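UTP--glucose-1-phosphate uridylyltransferase (PDB 6IKX) catalyses the transfer of a uridylyl group from UTP to alpha-D-glucose 1-phosphate, giving UDP-glucose and diphosphate. Local coordinates at residues T14-A19 against L262-A267; S144-R149 against A155-V160; Q254-G259 against L269-E274. The protein carries 1 engineered substitution. One frame throughout, in Å; residues are numbered along the deposited sequence.

Contact 1 of 3, residues T14-A19 against L262-A267; sequences TRFLPA and LGYLKA. With SO4 (sulfate ion), chain F.
Phe16, in the glycine-rich nucleotide-binding loop that follows strand 4-8 of this GT-A-type nucleotidyltransferase, packs its ring against Tyr264 of helix 261-273. The pair accounts for essentially all of the 102 Å² buried between the two segments. Their ring centroids lie 4.5 Å apart with planes at 58°, which makes neither a stack nor an edge-to-face pair. The outer end of Phe16, its CZ and CE2, reaches over one face of the tyrosine ring near the rim, and the two side chains cross at roughly a right angle. Some carbons are modelled closer than they can sit, so the exact ring offset is doubtful. On the helix, a chi1 of 169° carries the Tyr264 ring out toward the loop. Within the loop, Ala19 CB lies over one face of the Phe16 ring, toward its rim.

Next to Phe16, the same loop holds a sulfate ion, probably from the crystallisation liquor. Thr14 OG1 donates to sulfate O4 at 3.0 Å; a chi1 of 51° puts OG1 between the backbone N and the carbonyl carbon, close to Thr14 N, which also binds the ion. Thr14 N is shared between sulfate O3 at 2.9 Å and O4 at 3.3 Å, both bonds weak and the second the straighter, while Arg15 N reaches O3 weakly at 3.5 Å; Gly13 N also binds the ion. Thr14 and Arg15 are UTP-binding residues, so the sulfate probably marks a phosphate position.

Tyr264 OH is hydrogen-bonded to Thr29 O, at the start of strand 29-30, which fixes the far end of the ring. Val28 touches both aromatics from the loop before that strand, Lys261 touches Phe16 from the beginning of helix 261-273, and Val31 of the second subunit packs on both rings.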
loop_
_atom_site.group_PDB
_atom_site.type_symbol
_atom_site.label_atom_id
_atom_site.label_comp_id
_atom_site.label_asym_id
_atom_site.label_seq_id
_atom_site.Cartn_x
_atom_site.Cartn_y
_atom_site.Cartn_z
ATOM N N THR A 14 -1.930 14.491 13.082
ATOM C CA THR A 14 -2.651 15.752 12.871
ATOM C C THR A 14 -1.742 16.909 13.129
ATOM O O THR A 14 -1.810 17.916 12.478
ATOM C CB THR A 14 -3.976 15.867 13.619
ATOM O OG1 THR A 14 -3.794 15.550 14.987
ATOM C CG2 THR A 14 -4.965 14.931 13.019
ATOM N N ARG A 15 -0.884 16.744 14.109
ATOM C CA ARG A 15 0.215 17.657 14.310
ATOM C C ARG A 15 1.251 17.252 13.195
ATOM O O ARG A 15 1.319 16.072 12.794
ATOM C CB ARG A 15 0.766 17.519 15.727
ATOM C CG ARG A 15 -0.153 16.770 16.700
ATOM C CD ARG A 15 0.175 17.023 18.161
ATOM N NE ARG A 15 1.112 16.050 18.714
ATOM C CZ ARG A 15 2.229 16.376 19.349
ATOM N NH1 ARG A 15 3.035 15.442 19.818
ATOM N NH2 ARG A 15 2.540 17.643 19.512
ATOM N N PHE A 16 2.025 18.219 12.695
ATOM C CA PHE A 16 3.002 18.067 11.575
ATOM C C PHE A 16 2.195 17.632 10.371
ATOM O O PHE A 16 2.545 16.707 9.703
ATOM C CB PHE A 16 4.159 17.085 11.885
ATOM C CG PHE A 16 5.468 17.459 11.313
ATOM C CD1 PHE A 16 5.588 18.481 10.422
ATOM C CD2 PHE A 16 6.584 16.763 11.680
ATOM C CE1 PHE A 16 6.806 18.811 9.909
ATOM C CE2 PHE A 16 7.803 17.083 11.168
ATOM C CZ PHE A 16 7.913 18.112 10.282
ATOM N N LEU A 17 1.156 18.384 10.052
ATOM C CA LEU A 17 0.217 17.923 9.053
ATOM C C LEU A 17 0.411 17.818 7.589
ATOM O O LEU A 17 -0.052 16.821 7.052
ATOM C CB LEU A 17 -1.191 18.368 9.302
ATOM C CG LEU A 17 -2.113 17.309 8.726
ATOM C CD1 LEU A 17 -1.648 15.908 9.016
ATOM C CD2 LEU A 17 -3.481 17.477 9.303
ATOM N N PRO A 18 0.991 18.787 6.908
ATOM C CA PRO A 18 1.177 18.579 5.472
ATOM C C PRO A 18 2.122 17.358 5.313
ATOM O O PRO A 18 1.794 16.438 4.619
ATOM C CB PRO A 18 1.733 19.900 4.959
ATOM C CG PRO A 18 1.906 20.758 6.125
ATOM C CD PRO A 18 1.369 20.122 7.358
ATOM N N ALA A 19 3.203 17.321 6.075
ATOM C CA ALA A 19 4.263 16.273 5.994
ATOM C C ALA A 19 3.711 14.868 6.251
ATOM O O ALA A 19 4.169 13.976 5.566
ATOM C CB ALA A 19 5.394 16.546 6.949
ATOM N N LEU A 262 8.190 22.896 15.155
ATOM C CA LEU A 262 9.407 23.630 15.641
ATOM C C LEU A 262 10.409 22.715 16.396
ATOM O O LEU A 262 11.638 22.939 16.303
ATOM C CB LEU A 262 8.951 24.798 16.514
ATOM C CG LEU A 262 9.937 25.956 16.596
ATOM C CD1 LEU A 262 10.155 26.604 15.222
ATOM C CD2 LEU A 262 9.456 26.984 17.610
ATOM N N GLY A 263 9.925 21.731 17.147
ATOM C CA GLY A 263 10.762 20.735 17.825
ATOM C C GLY A 263 11.298 19.719 16.837
ATOM O O GLY A 263 12.332 19.151 17.132
ATOM N N TYR A 264 10.606 19.482 15.721
ATOM C CA TYR A 264 11.168 18.778 14.539
ATOM C C TYR A 264 12.390 19.542 14.001
ATOM O O TYR A 264 13.514 18.977 14.026
ATOM C CB TYR A 264 10.095 18.559 13.475
ATOM C CG TYR A 264 10.625 18.082 12.148
ATOM C CD1 TYR A 264 11.089 16.782 11.988
ATOM C CD2 TYR A 264 10.701 18.955 11.062
ATOM C CE1 TYR A 264 11.624 16.362 10.779
ATOM C CE2 TYR A 264 11.169 18.525 9.835
ATOM C CZ TYR A 264 11.656 17.240 9.707
ATOM O OH TYR A 264 12.139 16.853 8.510
ATOM N N LEU A 265 12.207 20.792 13.567
ATOM C CA LEU A 265 13.321 21.664 13.079
ATOM C C LEU A 265 14.447 21.660 14.124
ATOM O O LEU A 265 15.607 21.814 13.765
ATOM C CB LEU A 265 12.831 23.102 12.817
ATOM C CG LEU A 265 11.728 23.323 11.775
ATOM C CD1 LEU A 265 12.104 22.677 10.461
ATOM N N LYS A 266 14.128 21.542 15.404
ATOM C CA LYS A 266 15.174 21.618 16.460
ATOM C C LYS A 266 16.005 20.309 16.437
ATOM O O LYS A 266 17.229 20.373 16.493
ATOM C CB LYS A 266 14.492 21.918 17.803
ATOM C CG LYS A 266 15.409 22.290 18.971
ATOM C CD LYS A 266 14.797 21.860 20.310
ATOM C CE LYS A 266 15.377 22.509 21.549
ATOM N NZ LYS A 266 16.838 22.644 21.404
ATOM N N ALA A 267 15.369 19.148 16.326
ATOM C CA ALA A 267 16.034 17.830 16.173
ATOM C C ALA A 267 16.894 17.859 14.899
ATOM O O ALA A 267 18.103 17.543 14.963
ATOM C CB ALA A 267 15.014 16.705 16.153
HETATM S S SO4 F . -1.717 12.441 15.888
HETATM O O1 SO4 F . -1.565 12.023 17.272
HETATM O O2 SO4 F . -1.307 11.374 15.008
HETATM O O3 SO4 F . -0.905 13.624 15.629
HETATM O O4 SO4 F . -3.110 12.720 15.637
#

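Contact 2 of 3, residues S144-R149 against A155-V160; sequences SRMISR and AAQIMV. With SO4 (sulfate ion), chain I.
Met146 of helix 142-153 packs on Gln157 of strand 156-162, the strand that follows it, in an alpha-beta unit whose helix lies on the sheet of the GT-A-type fold. The segment axes approach to 8.5 Å and run nearly antiparallel, at 157°, and 282 Å² is buried.

The apolar part belongs to Met146. With CG anti to the backbone N (chi1 177°), its chain extends from the helix and slides past Gln157 in the opposite sense, bringing Met146 CG to 3.4 Å from Gln157 CB. Farther out, Met146 SD rests 3.6 Å from Met159 CB, and the two methionine methyls, Met146 CE and Met159 CE, are 4.1 Å apart.

The polar part centres on the buried amide of Gln157. A bend at chi2 (-68°) turns it back toward Ala155, and Gln157 NE2 donates to Ala155 O at 2.8 Å, nearly straight, from above the carbonyl plane. Glu247 OE1 takes a second bond from NE2 and Ser185 OG pairs with OE1; these partners hold the amide against rotation. Across the contact, Arg149 CG lies 3.4 Å from Gln157 OE1, an aliphatic approach, while the arginine's NH2 forms a salt bridge with Glu247. Sharing that carboxylate between a cation and an amide would probably favour its charged form.

Arg145 NH2 bonds to Gln140 O, and Arg145 NH1 makes a weak bond of 3.4 Å to O1 of a sulfate, probably a crystallisation ion, at the guanidinium edge.

Beneath the helix, strand 156-162 pairs in parallel with strand 246-250, whose Tyr249 touches Met146, and antiparallel with strands 204-207 and 209-212, the latter through Val211 also touching Met146; Ile158 points away from the helix, its side chain about 4 Å from that of Val206, a UDP-glucose-binding residue.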
loop_
_atom_site.group_PDB
_atom_site.type_symbol
_atom_site.label_atom_id
_atom_site.label_comp_id
_atom_site.label_asym_id
_atom_site.label_seq_id
_atom_site.Cartn_x
_atom_site.Cartn_y
_atom_site.Cartn_z
ATOM N N SER A 144 17.965 2.991 29.408
ATOM C CA SER A 144 18.756 1.909 30.037
ATOM C C SER A 144 18.909 2.213 31.530
ATOM O O SER A 144 18.649 1.316 32.355
ATOM C CB SER A 144 20.056 1.751 29.318
ATOM O OG SER A 144 21.112 1.552 30.226
ATOM N N ARG A 145 19.295 3.440 31.882
ATOM C CA ARG A 145 19.354 3.861 33.302
ATOM C C ARG A 145 18.027 3.524 33.966
ATOM O O ARG A 145 18.031 2.910 35.036
ATOM C CB ARG A 145 19.550 5.364 33.438
ATOM C CG ARG A 145 21.004 5.784 33.410
ATOM C CD ARG A 145 21.044 7.229 33.008
ATOM N NE ARG A 145 22.158 7.388 32.119
ATOM C CZ ARG A 145 23.390 7.614 32.512
ATOM N NH1 ARG A 145 23.657 7.730 33.799
ATOM N NH2 ARG A 145 24.352 7.726 31.616
ATOM N N MET A 146 16.937 3.971 33.343
ATOM C CA MET A 146 15.562 3.864 33.886
ATOM C C MET A 146 15.123 2.392 33.994
ATOM O O MET A 146 14.466 2.082 34.973
ATOM C CB MET A 146 14.590 4.673 33.025
ATOM C CG MET A 146 13.166 4.551 33.491
ATOM S SD MET A 146 12.109 5.838 32.824
ATOM C CE MET A 146 11.248 4.934 31.537
ATOM N N ILE A 147 15.450 1.518 33.036
ATOM C CA ILE A 147 15.114 0.052 33.087
ATOM C C ILE A 147 15.843 -0.567 34.299
ATOM O O ILE A 147 15.209 -1.329 35.084
ATOM C CB ILE A 147 15.428 -0.660 31.740
ATOM C CG1 ILE A 147 14.438 -0.231 30.649
ATOM C CG2 ILE A 147 15.451 -2.184 31.875
ATOM C CD1 ILE A 147 14.814 -0.605 29.235
ATOM N N SER A 148 17.119 -0.244 34.481
ATOM C CA SER A 148 17.925 -0.842 35.572
ATOM C C SER A 148 17.287 -0.409 36.902
ATOM O O SER A 148 16.871 -1.268 37.705
ATOM C CB SER A 148 19.401 -0.516 35.431
ATOM O OG SER A 148 19.705 0.691 36.071
ATOM N N ARG A 149 17.020 0.873 37.078
ATOM C CA ARG A 149 16.242 1.269 38.261
ATOM C C ARG A 149 14.985 0.388 38.380
ATOM O O ARG A 149 14.657 -0.003 39.510
ATOM C CB ARG A 149 15.932 2.756 38.204
ATOM C CG ARG A 149 15.066 3.215 39.362
ATOM C CD ARG A 149 15.827 3.207 40.675
ATOM N NE ARG A 149 14.891 3.147 41.786
ATOM C CZ ARG A 149 15.220 3.200 43.064
ATOM N NH1 ARG A 149 16.488 3.326 43.430
ATOM N NH2 ARG A 149 14.267 3.157 43.974
ATOM N N ALA A 155 9.607 -1.038 40.996
ATOM C CA ALA A 155 8.672 0.112 40.960
ATOM C C ALA A 155 8.557 0.641 39.523
ATOM O O ALA A 155 9.611 0.856 38.875
ATOM C CB ALA A 155 9.170 1.223 41.852
ATOM N N ALA A 156 7.338 0.906 39.060
ATOM C CA ALA A 156 7.100 1.429 37.698
ATOM C C ALA A 156 7.874 2.746 37.579
ATOM O O ALA A 156 8.069 3.407 38.603
ATOM C CB ALA A 156 5.634 1.587 37.414
ATOM N N GLN A 157 8.377 3.028 36.385
ATOM C CA GLN A 157 9.182 4.228 36.076
ATOM C C GLN A 157 8.417 5.059 35.042
ATOM O O GLN A 157 7.884 4.483 34.046
ATOM C CB GLN A 157 10.582 3.810 35.607
ATOM C CG GLN A 157 11.329 2.903 36.594
ATOM C CD GLN A 157 11.737 3.586 37.888
ATOM O OE1 GLN A 157 12.371 4.657 37.894
ATOM N NE2 GLN A 157 11.360 2.974 39.011
ATOM N N ILE A 158 8.311 6.353 35.321
ATOM C CA ILE A 158 7.828 7.403 34.382
ATOM C C ILE A 158 8.996 8.366 34.144
ATOM O O ILE A 158 9.462 9.027 35.096
ATOM C CB ILE A 158 6.568 8.098 34.918
ATOM C CG1 ILE A 158 5.311 7.245 34.752
ATOM C CG2 ILE A 158 6.367 9.437 34.255
ATOM C CD1 ILE A 158 5.232 6.030 35.626
ATOM N N MET A 159 9.509 8.413 32.921
ATOM C CA MET A 159 10.610 9.358 32.600
ATOM C C MET A 159 10.034 10.786 32.612
ATOM O O MET A 159 8.914 10.981 32.088
ATOM C CB MET A 159 11.272 9.020 31.259
ATOM C CG MET A 159 12.511 9.878 30.971
ATOM S SD MET A 159 13.427 9.466 29.475
ATOM C CE MET A 159 13.727 7.720 29.739
ATOM N N VAL A 160 10.753 11.717 33.248
ATOM C CA VAL A 160 10.386 13.160 33.375
ATOM C C VAL A 160 11.618 14.023 33.098
ATOM O O VAL A 160 12.752 13.512 33.167
ATOM C CB VAL A 160 9.801 13.502 34.759
ATOM C CG1 VAL A 160 8.541 12.709 35.048
ATOM C CG2 VAL A 160 10.803 13.322 35.894
HETATM S S SO4 I . 27.496 9.283 34.524
HETATM O O1 SO4 I . 27.040 8.025 33.993
HETATM O O2 SO4 I . 28.911 9.204 34.761
HETATM O O3 SO4 I . 26.822 9.547 35.767
HETATM O O4 SO4 I . 27.223 10.351 33.588
#

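Contact 3 of 3, residues Q254-G259 against L269-E274; sequences QTFDCG and LHYGLE
Phe256 packs against His270 and Tyr271 in an aromatic cluster that joins the two-stranded antiparallel ribbon, strand 254-257 with strand 132-135, to the C-terminal part of helix 261-273. Of the 186 Å² buried, these three residues carry most, and Phe256 has the largest share. The CB of Phe256 already faces the helix, and a chi1 of -54° sets the ring beside the backbone N.

The two helix residues use different parts of that ring, both from the same side of its plane. The CE2-CZ end belongs to His270: Phe256 CZ lies 3.7 Å from His270 CB, and Phe256 CE2 comes 3.8 Å from His270 CG. The ring centroids are 5.5 Å apart and the planes make 52°. Tyr271 meets the CD1-CE1 margin, where Phe256 CD1 lies 3.8 Å from Tyr271 CE2; here the centroids are 5.4 Å apart with planes at 58°. Both pairs are oblique, neither stacked nor edge-to-face, so they rest on van der Waals fit and not on a regular ring geometry. Although the CB of Tyr271 does not point at the strand, the outer end of its ring comes nearer.

Around the cluster, Lys266 and Ala267 touch Phe256 from one helical turn earlier, while Leu133 and Lys135 of strand 132-135 touch Tyr271. Tyr271 also makes an edge-to-face pair with Tyr38. At the partly exposed end, the extended chain of Gln254 carries its amide to His270 almost perpendicular to the imidazole, where Gln254 NE2 stops 4.1 Å from His270 ND1.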
loop_
_atom_site.group_PDB
_atom_site.type_symbol
_atom_site.label_atom_id
_atom_site.label_comp_id
_atom_site.label_asym_id
_atom_site.label_seq_id
_atom_site.Cartn_x
_atom_site.Cartn_y
_atom_site.Cartn_z
ATOM N N GLN A 254 18.427 14.765 26.600
ATOM C CA GLN A 254 17.656 15.895 26.008
ATOM C C GLN A 254 16.540 15.337 25.110
ATOM O O GLN A 254 16.817 14.364 24.374
ATOM C CB GLN A 254 18.613 16.790 25.222
ATOM C CG GLN A 254 18.039 18.168 24.931
ATOM C CD GLN A 254 18.968 19.096 24.178
ATOM O OE1 GLN A 254 18.698 20.296 24.069
ATOM N NE2 GLN A 254 20.054 18.553 23.639
ATOM N N THR A 255 15.332 15.910 25.142
ATOM C CA THR A 255 14.171 15.444 24.325
ATOM C C THR A 255 13.946 16.390 23.148
ATOM O O THR A 255 14.407 17.535 23.225
ATOM C CB THR A 255 12.906 15.274 25.169
ATOM O OG1 THR A 255 12.324 16.554 25.416
ATOM C CG2 THR A 255 13.204 14.591 26.484
ATOM N N PHE A 256 13.293 15.899 22.089
ATOM C CA PHE A 256 12.838 16.703 20.929
ATOM C C PHE A 256 11.468 16.205 20.533
ATOM O O PHE A 256 11.314 14.992 20.286
ATOM C CB PHE A 256 13.779 16.586 19.736
ATOM C CG PHE A 256 15.213 16.919 20.049
ATOM C CD1 PHE A 256 16.060 15.965 20.577
ATOM C CD2 PHE A 256 15.710 18.191 19.832
ATOM C CE1 PHE A 256 17.374 16.281 20.884
ATOM C CE2 PHE A 256 17.025 18.505 20.122
ATOM C CZ PHE A 256 17.851 17.552 20.671
ATOM N N ASP A 257 10.498 17.114 20.541
ATOM C CA ASP A 257 9.100 16.773 20.202
ATOM C C ASP A 257 8.945 16.999 18.696
ATOM O O ASP A 257 8.817 18.176 18.317
ATOM C CB ASP A 257 8.114 17.556 21.070
ATOM C CG ASP A 257 6.674 17.263 20.691
ATOM O OD1 ASP A 257 6.389 16.115 20.318
ATOM O OD2 ASP A 257 5.863 18.190 20.726
ATOM N N CYS A 258 9.002 15.916 17.899
ATOM C CA CYS A 258 8.891 15.931 16.417
ATOM C C CYS A 258 7.425 16.060 16.006
ATOM O O CYS A 258 7.160 16.730 14.991
ATOM C CB CYS A 258 9.571 14.721 15.805
ATOM S SG CYS A 258 11.342 14.775 16.170
ATOM N N GLY A 259 6.507 15.533 16.811
ATOM C CA GLY A 259 5.062 15.766 16.637
ATOM C C GLY A 259 4.737 17.236 16.408
ATOM O O GLY A 259 3.629 17.501 15.909
ATOM N N LEU A 269 18.369 20.180 13.471
ATOM C CA LEU A 269 19.564 21.038 13.689
ATOM C C LEU A 269 20.563 20.347 14.622
ATOM O O LEU A 269 21.791 20.424 14.356
ATOM C CB LEU A 269 19.085 22.364 14.275
ATOM C CG LEU A 269 18.484 23.322 13.250
ATOM C CD1 LEU A 269 17.702 24.390 13.963
ATOM C CD2 LEU A 269 19.580 23.944 12.388
ATOM N N HIS A 270 20.075 19.759 15.712
ATOM C CA HIS A 270 20.929 19.127 16.762
ATOM C C HIS A 270 21.482 17.798 16.258
ATOM O O HIS A 270 22.673 17.613 16.378
ATOM C CB HIS A 270 20.166 18.971 18.094
ATOM C CG HIS A 270 20.169 20.234 18.881
ATOM N ND1 HIS A 270 20.853 20.351 20.085
ATOM C CD2 HIS A 270 19.667 21.455 18.587
ATOM C CE1 HIS A 270 20.738 21.585 20.516
ATOM N NE2 HIS A 270 20.014 22.281 19.613
ATOM N N TYR A 271 20.645 16.912 15.704
ATOM C CA TYR A 271 21.083 15.604 15.142
ATOM C C TYR A 271 22.001 15.822 13.931
ATOM O O TYR A 271 23.046 15.160 13.901
ATOM C CB TYR A 271 19.893 14.701 14.812
ATOM C CG TYR A 271 19.300 14.054 16.038
ATOM C CD1 TYR A 271 19.906 12.962 16.639
ATOM C CD2 TYR A 271 18.161 14.564 16.630
ATOM C CE1 TYR A 271 19.373 12.375 17.771
ATOM C CE2 TYR A 271 17.619 13.988 17.754
ATOM C CZ TYR A 271 18.221 12.886 18.335
ATOM O OH TYR A 271 17.676 12.333 19.468
ATOM N N GLY A 272 21.604 16.676 12.981
ATOM C CA GLY A 272 22.415 17.116 11.829
ATOM C C GLY A 272 23.835 17.510 12.230
ATOM O O GLY A 272 24.810 16.986 11.603
ATOM N N LEU A 273 23.982 18.386 13.231
ATOM C CA LEU A 273 25.322 18.855 13.700
ATOM C C LEU A 273 26.125 17.699 14.310
ATOM O O LEU A 273 27.352 17.707 14.186
ATOM C CB LEU A 273 25.158 20.009 14.692
ATOM C CG LEU A 273 25.157 21.407 14.063
ATOM C CD2 LEU A 273 24.552 22.416 15.014
ATOM N N GLU A 274 25.454 16.709 14.889
ATOM C CA GLU A 274 26.097 15.527 15.497
ATOM C C GLU A 274 26.319 14.428 14.452
ATOM O O GLU A 274 26.801 13.345 14.831
ATOM C CB GLU A 274 25.194 14.970 16.589
ATOM C CG GLU A 274 25.492 15.491 17.974
ATOM C CD GLU A 274 25.334 14.369 18.979
ATOM O OE1 GLU A 274 25.544 13.205 18.571
ATOM O OE2 GLU A 274 24.983 14.644 20.145
#

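How the contacts relate
Contacts 1 and 3 both use helix 261-273, and their centres lie about 11 Å apart. The strand of contact 3 runs directly into residues that touch contact 1: Phe16 packs on Cys258 O, and Arg15 NH1 makes a long, weak ion pair with Asp257 OD1. Contact 2 stands apart, its centre about 28 Å from that of contact 1 and about 22 Å from that of contact 3. Contacts 1 and 2 are buried, whereas contact 3 is only partly so. Rings dominate contacts 1 and 3, while thioethers and an amide bonded at both ends fill contact 2. The second subunit packs on contact 1's rings and on leucines flanking contact 3; no other chain touches contact 2.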